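Local coordinates for protein pullulanase (PDB 2WAN) that hydrolyses the alpha-1,6-glucosidic linkages of pullulan and probably the branch points of starch-derived polysaccharides, at residues 490-499 with 510-521; 531-542 with 610-618. One frame throughout, in Å; residues are numbered along the deposited sequence. Where two conformers were deposited one is given.

From the N-terminal side, the second strand of the catalytic (beta/alpha)8 barrel, 485-488, runs into segment 490-499. Ten residues later the chain comes back as 510-521, and interaction 1 closes this short excursion through the two-strand antiparallel pairing of 492-494 with 511-513. Helix 529-543 follows and leads to barrel strand 547-552; farther along come helix 597-614 and strand 618-621. Interaction 2 closes this longer loop by setting helix 529-543 against the end of helix 597-614. The two contacts lie in series, neither nested nor crossed. They nevertheless touch, for the W610 indole N-H probably bonds the Y514 carbonyl and Y614 packs on P517.

Interaction 1: residues 490-499 with 510-521; sequences PVEEFNSIDE and DPRNYNVPEGAY
The F494 ring is overlapped by the carboxylate of E518, whose OE1 sits 3.4 Å above the ring plane and over its centre, the two planes only 23° apart. With CG placed between its backbone N and carbonyl carbon (chi1 50°), the ring lies beneath that carboxylate, while F494 N donates to E518 OE1 at 3.0 Å, nearly along the C-O axis. Y521 OH reaches the ring edge, 3.5 Å from F494 CZ. On the sheet side, E493 O takes two donors, R512 N in its carbonyl plane and N513 N above it, and E493 N bonds V516 O at 2.8 Å. The E493 side chain runs alongside R512, and its OE2 forms a salt bridge with R512 NH2 at 2.9 Å. R512 NH1 donates to N495 OD1 at 2.9 Å, close to the guanidinium plane. Where the intervening loop leaves and returns, S496 OG bonds D510 OD1 at 2.8 Å on its syn side. E493 OE1 accepts from G519 N at 3.1 Å and also pairs with R530. The OE1 atoms of E493 and E518 thus lie near each other, their charges probably eased by R512, R530 and the N-H groups of F494 and G519.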
# COMPACT_ATOMS: atom_id res chain seq x y z
N PRO A 490 0.79 -5.65 12.31
CA PRO A 490 -0.27 -4.69 12.72
C PRO A 490 -0.62 -4.61 14.22
O PRO A 490 -1.01 -5.61 14.85
CB PRO A 490 -1.46 -5.14 11.90
CG PRO A 490 -0.79 -5.52 10.58
CD PRO A 490 0.44 -6.31 11.03
N VAL A 491 -0.45 -3.41 14.76
CA VAL A 491 -0.90 -3.11 16.13
C VAL A 491 -2.11 -2.15 16.18
O VAL A 491 -2.54 -1.76 17.27
CB VAL A 491 0.26 -2.62 17.04
CG1 VAL A 491 1.38 -3.69 17.12
CG2 VAL A 491 0.80 -1.24 16.58
N GLU A 492 -2.63 -1.74 15.03
CA GLU A 492 -3.94 -1.04 15.03
C GLU A 492 -5.03 -2.10 15.18
O GLU A 492 -5.03 -3.11 14.46
CB GLU A 492 -4.16 -0.24 13.75
CG GLU A 492 -3.15 0.89 13.60
CD GLU A 492 -3.27 1.66 12.30
OE1 GLU A 492 -3.94 1.18 11.34
OE2 GLU A 492 -2.66 2.76 12.23
N GLU A 493 -5.94 -1.85 16.14
CA GLU A 493 -7.02 -2.77 16.50
C GLU A 493 -7.68 -3.48 15.31
O GLU A 493 -8.21 -2.83 14.40
CB GLU A 493 -8.11 -2.01 17.28
CG GLU A 493 -9.25 -2.91 17.78
CD GLU A 493 -8.91 -3.69 19.04
OE1 GLU A 493 -7.81 -3.52 19.60
OE2 GLU A 493 -9.75 -4.51 19.46
N PHE A 494 -7.66 -4.80 15.37
CA PHE A 494 -8.24 -5.63 14.34
C PHE A 494 -9.34 -6.56 14.89
O PHE A 494 -9.45 -6.75 16.11
CB PHE A 494 -7.16 -6.39 13.55
CG PHE A 494 -6.16 -7.14 14.40
CD1 PHE A 494 -6.44 -8.43 14.86
CD2 PHE A 494 -4.91 -6.57 14.72
CE1 PHE A 494 -5.52 -9.14 15.63
CE2 PHE A 494 -3.98 -7.28 15.49
CZ PHE A 494 -4.28 -8.56 15.95
N ASN A 495 -10.13 -7.13 14.00
CA ASN A 495 -11.36 -7.83 14.40
C ASN A 495 -11.20 -9.30 14.78
O ASN A 495 -12.04 -9.85 15.52
CB ASN A 495 -12.40 -7.67 13.28
CG ASN A 495 -13.78 -8.16 13.69
OD1 ASN A 495 -14.45 -7.55 14.54
ND2 ASN A 495 -14.20 -9.28 13.10
N SER A 496 -10.14 -9.95 14.29
CA SER A 496 -10.05 -11.42 14.30
C SER A 496 -9.79 -12.05 15.67
O SER A 496 -10.00 -13.26 15.87
CB SER A 496 -9.00 -11.90 13.27
OG SER A 496 -7.80 -11.14 13.37
N ILE A 497 -9.35 -11.24 16.62
CA ILE A 497 -9.12 -11.73 17.97
C ILE A 497 -10.20 -11.15 18.90
O ILE A 497 -10.39 -9.94 18.98
CB ILE A 497 -7.70 -11.37 18.50
CG1 ILE A 497 -6.62 -12.04 17.61
CG2 ILE A 497 -7.56 -11.74 20.03
CD1 ILE A 497 -5.17 -11.76 18.06
N ASP A 498 -10.92 -12.05 19.56
CA ASP A 498 -11.85 -11.69 20.62
C ASP A 498 -11.00 -11.33 21.83
O ASP A 498 -10.25 -12.15 22.32
CB ASP A 498 -12.77 -12.90 20.91
CG ASP A 498 -13.71 -12.70 22.10
OD1 ASP A 498 -13.59 -11.75 22.91
OD2 ASP A 498 -14.61 -13.55 22.23
N GLU A 499 -11.11 -10.09 22.30
CA GLU A 499 -10.29 -9.61 23.42
C GLU A 499 -10.54 -10.31 24.75
O GLU A 499 -9.75 -10.15 25.69
CB GLU A 499 -10.41 -8.10 23.59
CG GLU A 499 -9.71 -7.33 22.45
CD GLU A 499 -9.82 -5.81 22.59
OE1 GLU A 499 -10.67 -5.31 23.37
OE2 GLU A 499 -9.06 -5.10 21.88
N ASP A 510 -6.89 -7.54 9.37
CA ASP A 510 -8.34 -7.24 9.32
C ASP A 510 -8.71 -6.05 10.25
O ASP A 510 -9.41 -6.22 11.25
CB ASP A 510 -9.18 -8.50 9.60
CG ASP A 510 -8.94 -9.09 10.98
OD1 ASP A 510 -7.78 -9.13 11.46
OD2 ASP A 510 -9.93 -9.55 11.58
N PRO A 511 -8.23 -4.84 9.91
CA PRO A 511 -8.40 -3.71 10.83
C PRO A 511 -9.87 -3.31 11.08
O PRO A 511 -10.73 -3.43 10.18
CB PRO A 511 -7.66 -2.57 10.14
CG PRO A 511 -7.68 -2.94 8.69
CD PRO A 511 -7.56 -4.42 8.66
N ARG A 512 -10.13 -2.85 12.29
CA ARG A 512 -11.47 -2.39 12.67
C ARG A 512 -11.44 -0.99 13.28
O ARG A 512 -12.29 -0.16 12.94
CB ARG A 512 -12.10 -3.36 13.68
CG ARG A 512 -13.56 -3.03 14.10
CD ARG A 512 -14.08 -4.09 15.09
NE ARG A 512 -13.35 -3.99 16.35
CZ ARG A 512 -13.07 -4.99 17.17
NH1 ARG A 512 -13.47 -6.23 16.90
NH2 ARG A 512 -12.38 -4.75 18.27
N ASN A 513 -10.51 -0.76 14.20
CA ASN A 513 -10.39 0.57 14.86
C ASN A 513 -8.98 1.12 14.64
O ASN A 513 -8.04 0.81 15.37
CB ASN A 513 -10.75 0.51 16.37
CG ASN A 513 -12.08 -0.20 16.62
OD1 ASN A 513 -13.18 0.39 16.57
ND2 ASN A 513 -11.99 -1.49 16.87
N TYR A 514 -8.85 1.93 13.60
CA TYR A 514 -7.52 2.33 13.11
C TYR A 514 -6.67 3.13 14.09
O TYR A 514 -5.44 3.15 13.98
CB TYR A 514 -7.63 3.11 11.80
CG TYR A 514 -7.97 2.25 10.59
CD1 TYR A 514 -6.99 1.49 9.94
CD2 TYR A 514 -9.27 2.22 10.10
CE1 TYR A 514 -7.29 0.72 8.83
CE2 TYR A 514 -9.59 1.43 8.98
CZ TYR A 514 -8.58 0.69 8.36
OH TYR A 514 -8.87 -0.08 7.26
N ASN A 515 -7.32 3.81 15.05
CA ASN A 515 -6.60 4.73 15.94
C ASN A 515 -6.49 4.24 17.37
O ASN A 515 -6.24 5.02 18.30
CB ASN A 515 -7.27 6.10 15.85
CG ASN A 515 -7.25 6.61 14.45
OD1 ASN A 515 -6.17 6.78 13.88
ND2 ASN A 515 -8.43 6.80 13.85
N VAL A 516 -6.64 2.92 17.53
CA VAL A 516 -6.61 2.24 18.83
C VAL A 516 -5.57 1.10 18.76
O VAL A 516 -5.56 0.37 17.79
CB VAL A 516 -8.00 1.61 19.19
CG1 VAL A 516 -7.96 0.86 20.52
CG2 VAL A 516 -9.13 2.70 19.18
N PRO A 517 -4.71 0.96 19.80
CA PRO A 517 -3.79 -0.17 19.86
C PRO A 517 -4.52 -1.49 20.05
O PRO A 517 -5.51 -1.55 20.80
CB PRO A 517 -2.94 0.12 21.11
CG PRO A 517 -3.05 1.61 21.29
CD PRO A 517 -4.48 1.88 20.94
N GLU A 518 -4.04 -2.54 19.39
CA GLU A 518 -4.60 -3.88 19.58
C GLU A 518 -4.61 -4.31 21.06
O GLU A 518 -3.57 -4.31 21.73
CB GLU A 518 -3.86 -4.91 18.73
CG GLU A 518 -4.32 -6.35 19.00
CD GLU A 518 -5.79 -6.59 18.72
OE1 GLU A 518 -6.35 -5.93 17.80
OE2 GLU A 518 -6.43 -7.46 19.40
N GLY A 519 -5.78 -4.72 21.54
CA GLY A 519 -5.95 -5.08 22.96
C GLY A 519 -5.28 -6.37 23.37
O GLY A 519 -4.80 -6.50 24.51
N ALA A 520 -5.22 -7.33 22.44
CA ALA A 520 -4.68 -8.67 22.74
C ALA A 520 -3.22 -8.60 23.20
O ALA A 520 -2.77 -9.46 23.96
CB ALA A 520 -4.82 -9.61 21.52
N TYR A 521 -2.49 -7.56 22.78
CA TYR A 521 -1.07 -7.42 23.15
C TYR A 521 -0.86 -6.59 24.42
O TYR A 521 0.28 -6.41 24.85
CB TYR A 521 -0.27 -6.82 21.96
CG TYR A 521 -0.48 -7.53 20.64
CD1 TYR A 521 -0.58 -8.93 20.59
CD2 TYR A 521 -0.55 -6.82 19.44
CE1 TYR A 521 -0.78 -9.61 19.37
CE2 TYR A 521 -0.76 -7.49 18.20
CZ TYR A 521 -0.87 -8.89 18.19
OH TYR A 521 -1.06 -9.56 17.01
O HOH W 1 -0.23 -8.18 14.80
O HOH W 2 -12.32 -10.50 11.03
O HOH W 3 -12.83 -8.88 18.08
O HOH W 4 -12.01 -7.61 19.17
O HOH W 5 -8.87 -7.73 18.62

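Interaction 2: residues 531-542 with 610-618; sequences ITELKQLIQSLH and WVNEYHVDG
W610 meets L534 with the edge of its indole, CZ3 lying 3.7 Å from L534 CD2, while its NE1 is satisfied by Y514. One turn on, E613 bends at chi2 and offers the anti lone pair of OE2 to K535 NZ, a 2.7 Å salt bridge. The lysine, stretched out beyond CG, gets there by passing over a face of the Y614 ring, with CE above the rim; D415 is a second acidic partner for its ammonium. Replacing K535 with an alanine would probably leave E613 and D415 without their shared cation and strip one face of Y614 of its cover. Y614 itself is a knob set among I531, L534, K535 and I538. Its OH comes to 3.4 Å from I531 CG2, and W610 CZ3 lies over the centre of the face opposite the lysine. H615, the first residue past the helix, leaves it with positive phi (64°), and its carbonyl O accepts from H542 NE2 at 3.1 Å, the oxygen lying nearly in the imidazole plane; the H615 ring stacks on W419, and its ND1 bonds D422. V616, in one of its two conformers, packs against I538, and D617 directs OD2 to V548 N. The two helical segments cross almost at a right angle (-89°), their axes 11.4 Å apart. Behind them, W610 and V616 rest on M550 of barrel strand 547-552, whereas L541 faces helix 474-481, so the contact joins helix 529-543 to the end of helix 597-614, outside the third and fourth barrel strands.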
# COMPACT_ATOMS: atom_id res chain seq x y z
N ILE A 531 -2.79 1.72 25.56
CA ILE A 531 -2.13 2.94 25.08
C ILE A 531 -0.78 3.10 25.78
O ILE A 531 0.25 3.23 25.11
CB ILE A 531 -3.02 4.18 25.31
CG1 ILE A 531 -4.35 4.02 24.55
CG2 ILE A 531 -2.28 5.47 24.85
CD1 ILE A 531 -5.30 5.25 24.65
N THR A 532 -0.79 3.05 27.12
CA THR A 532 0.44 3.22 27.89
C THR A 532 1.48 2.16 27.54
O THR A 532 2.67 2.47 27.39
CB THR A 532 0.12 3.17 29.39
OG1 THR A 532 -0.81 4.23 29.67
CG2 THR A 532 1.41 3.36 30.22
N GLU A 533 1.03 0.91 27.38
CA GLU A 533 1.97 -0.19 27.16
C GLU A 533 2.63 -0.14 25.79
O GLU A 533 3.80 -0.45 25.69
CB GLU A 533 1.34 -1.56 27.44
CG GLU A 533 1.05 -1.70 28.97
CD GLU A 533 0.15 -2.87 29.33
OE1 GLU A 533 -0.09 -3.73 28.46
OE2 GLU A 533 -0.32 -2.93 30.49
N LEU A 534 1.88 0.28 24.77
CA LEU A 534 2.49 0.44 23.45
C LEU A 534 3.46 1.61 23.46
O LEU A 534 4.54 1.53 22.87
CB LEU A 534 1.42 0.57 22.36
CG LEU A 534 1.92 0.80 20.91
CD1 LEU A 534 2.97 -0.25 20.45
CD2 LEU A 534 0.77 0.86 19.92
N LYS A 535 3.08 2.69 24.14
CA LYS A 535 4.03 3.80 24.30
C LYS A 535 5.30 3.32 25.00
O LYS A 535 6.39 3.76 24.65
CB LYS A 535 3.41 4.99 25.05
CG LYS A 535 2.35 5.72 24.26
CD LYS A 535 1.69 6.84 25.10
CE LYS A 535 0.70 7.61 24.23
NZ LYS A 535 -0.15 8.54 25.06
N GLN A 536 5.16 2.44 26.01
CA GLN A 536 6.34 1.93 26.72
C GLN A 536 7.21 1.09 25.81
O GLN A 536 8.43 1.17 25.90
CB GLN A 536 5.93 1.13 27.97
CG GLN A 536 5.36 2.04 29.05
CD GLN A 536 4.81 1.27 30.24
OE1 GLN A 536 3.75 0.65 30.15
NE2 GLN A 536 5.51 1.33 31.35
N LEU A 537 6.59 0.31 24.92
CA LEU A 537 7.37 -0.44 23.90
C LEU A 537 8.23 0.53 23.06
O LEU A 537 9.45 0.35 22.89
CB LEU A 537 6.45 -1.26 23.00
CG LEU A 537 7.07 -2.04 21.81
CD1 LEU A 537 6.13 -3.17 21.38
CD2 LEU A 537 7.33 -1.16 20.58
N ILE A 538 7.57 1.56 22.53
CA ILE A 538 8.23 2.56 21.68
C ILE A 538 9.32 3.31 22.46
O ILE A 538 10.44 3.48 21.97
CB ILE A 538 7.17 3.51 21.09
CG1 ILE A 538 6.25 2.73 20.14
CG2 ILE A 538 7.82 4.74 20.37
CD1 ILE A 538 4.91 3.43 19.88
N GLN A 539 8.99 3.73 23.68
CA GLN A 539 9.96 4.39 24.55
C GLN A 539 11.21 3.55 24.78
O GLN A 539 12.36 4.06 24.72
CB GLN A 539 9.28 4.73 25.89
CG GLN A 539 10.13 5.47 26.89
CD GLN A 539 9.35 5.78 28.15
OE1 GLN A 539 8.59 4.94 28.67
NE2 GLN A 539 9.55 6.98 28.68
N SER A 540 10.99 2.26 25.04
CA SER A 540 12.08 1.32 25.32
C SER A 540 13.02 1.17 24.14
O SER A 540 14.23 1.20 24.30
CB SER A 540 11.52 -0.07 25.67
OG SER A 540 12.57 -1.00 25.90
N LEU A 541 12.43 0.98 22.96
CA LEU A 541 13.21 0.80 21.74
C LEU A 541 14.00 2.09 21.44
O LEU A 541 15.19 2.02 21.15
CB LEU A 541 12.34 0.36 20.56
CG LEU A 541 11.87 -1.12 20.63
CD1 LEU A 541 10.92 -1.46 19.51
CD2 LEU A 541 13.08 -2.09 20.60
N HIS A 542 13.34 3.24 21.59
CA HIS A 542 14.02 4.52 21.37
C HIS A 542 15.22 4.69 22.29
O HIS A 542 16.26 5.19 21.86
CB HIS A 542 13.08 5.72 21.57
CG HIS A 542 12.07 5.94 20.48
ND1 HIS A 542 12.12 5.34 19.23
CD2 HIS A 542 11.02 6.80 20.43
CE1 HIS A 542 11.12 5.78 18.49
NE2 HIS A 542 10.45 6.69 19.19
N TRP A 610 -0.84 8.80 14.83
CA TRP A 610 0.13 7.81 15.30
C TRP A 610 1.54 8.40 15.50
O TRP A 610 2.22 8.11 16.49
CB TRP A 610 0.15 6.57 14.39
CG TRP A 610 -1.03 5.69 14.67
CD1 TRP A 610 -2.21 5.66 13.99
CD2 TRP A 610 -1.16 4.76 15.76
NE1 TRP A 610 -3.07 4.75 14.56
CE2 TRP A 610 -2.46 4.18 15.65
CE3 TRP A 610 -0.31 4.35 16.80
CZ2 TRP A 610 -2.92 3.20 16.55
CZ3 TRP A 610 -0.77 3.36 17.71
CH2 TRP A 610 -2.08 2.81 17.57
N VAL A 611 1.98 9.25 14.58
CA VAL A 611 3.27 9.91 14.77
C VAL A 611 3.23 10.87 15.97
O VAL A 611 4.13 10.87 16.81
CB VAL A 611 3.70 10.66 13.49
CG1 VAL A 611 4.90 11.59 13.79
CG2 VAL A 611 4.04 9.62 12.38
N ASN A 612 2.20 11.71 16.03
CA ASN A 612 2.16 12.73 17.08
C ASN A 612 1.95 12.15 18.48
O ASN A 612 2.66 12.53 19.42
CB ASN A 612 1.09 13.78 16.77
CG ASN A 612 1.48 14.71 15.62
OD1 ASN A 612 2.66 15.06 15.42
ND2 ASN A 612 0.47 15.13 14.85
N GLU A 613 1.02 11.20 18.63
CA GLU A 613 0.68 10.67 19.95
C GLU A 613 1.63 9.57 20.42
O GLU A 613 1.99 9.50 21.63
CB GLU A 613 -0.77 10.15 19.96
CG GLU A 613 -1.29 9.68 21.30
CD GLU A 613 -1.40 10.80 22.34
OE1 GLU A 613 -1.61 11.98 21.94
OE2 GLU A 613 -1.27 10.50 23.54
N TYR A 614 2.05 8.70 19.49
CA TYR A 614 2.87 7.53 19.84
C TYR A 614 4.35 7.63 19.46
O TYR A 614 5.12 6.79 19.85
CB TYR A 614 2.27 6.23 19.28
CG TYR A 614 0.93 5.83 19.91
CD1 TYR A 614 0.87 4.86 20.94
CD2 TYR A 614 -0.27 6.41 19.47
CE1 TYR A 614 -0.36 4.50 21.51
CE2 TYR A 614 -1.49 6.05 20.04
CZ TYR A 614 -1.52 5.10 21.05
OH TYR A 614 -2.73 4.73 21.58
N HIS A 615 4.73 8.68 18.73
CA HIS A 615 6.16 8.92 18.40
C HIS A 615 6.72 7.80 17.51
O HIS A 615 7.89 7.43 17.60
CB HIS A 615 7.07 9.12 19.63
CG HIS A 615 6.61 10.19 20.59
ND1 HIS A 615 7.25 10.43 21.78
CD2 HIS A 615 5.56 11.05 20.56
CE1 HIS A 615 6.64 11.40 22.44
NE2 HIS A 615 5.61 11.79 21.72
N VAL A 616 5.85 7.26 16.66
CA VAL A 616 6.33 6.25 15.71
C VAL A 616 7.14 6.92 14.61
O VAL A 616 6.97 8.12 14.30
CB VAL A 616 5.22 5.30 15.18
CG1 VAL A 616 4.64 4.45 16.34
CG2 VAL A 616 4.13 6.08 14.42
N ASP A 617 8.09 6.15 14.08
CA ASP A 617 9.14 6.71 13.22
C ASP A 617 8.92 6.45 11.72
O ASP A 617 9.70 6.93 10.88
CB ASP A 617 10.48 6.10 13.65
CG ASP A 617 10.76 6.32 15.13
OD1 ASP A 617 11.07 7.46 15.51
OD2 ASP A 617 10.68 5.34 15.89
N GLY A 618 7.88 5.70 11.38
CA GLY A 618 7.64 5.39 9.98
C GLY A 618 6.53 4.38 9.81
O GLY A 618 5.97 3.91 10.79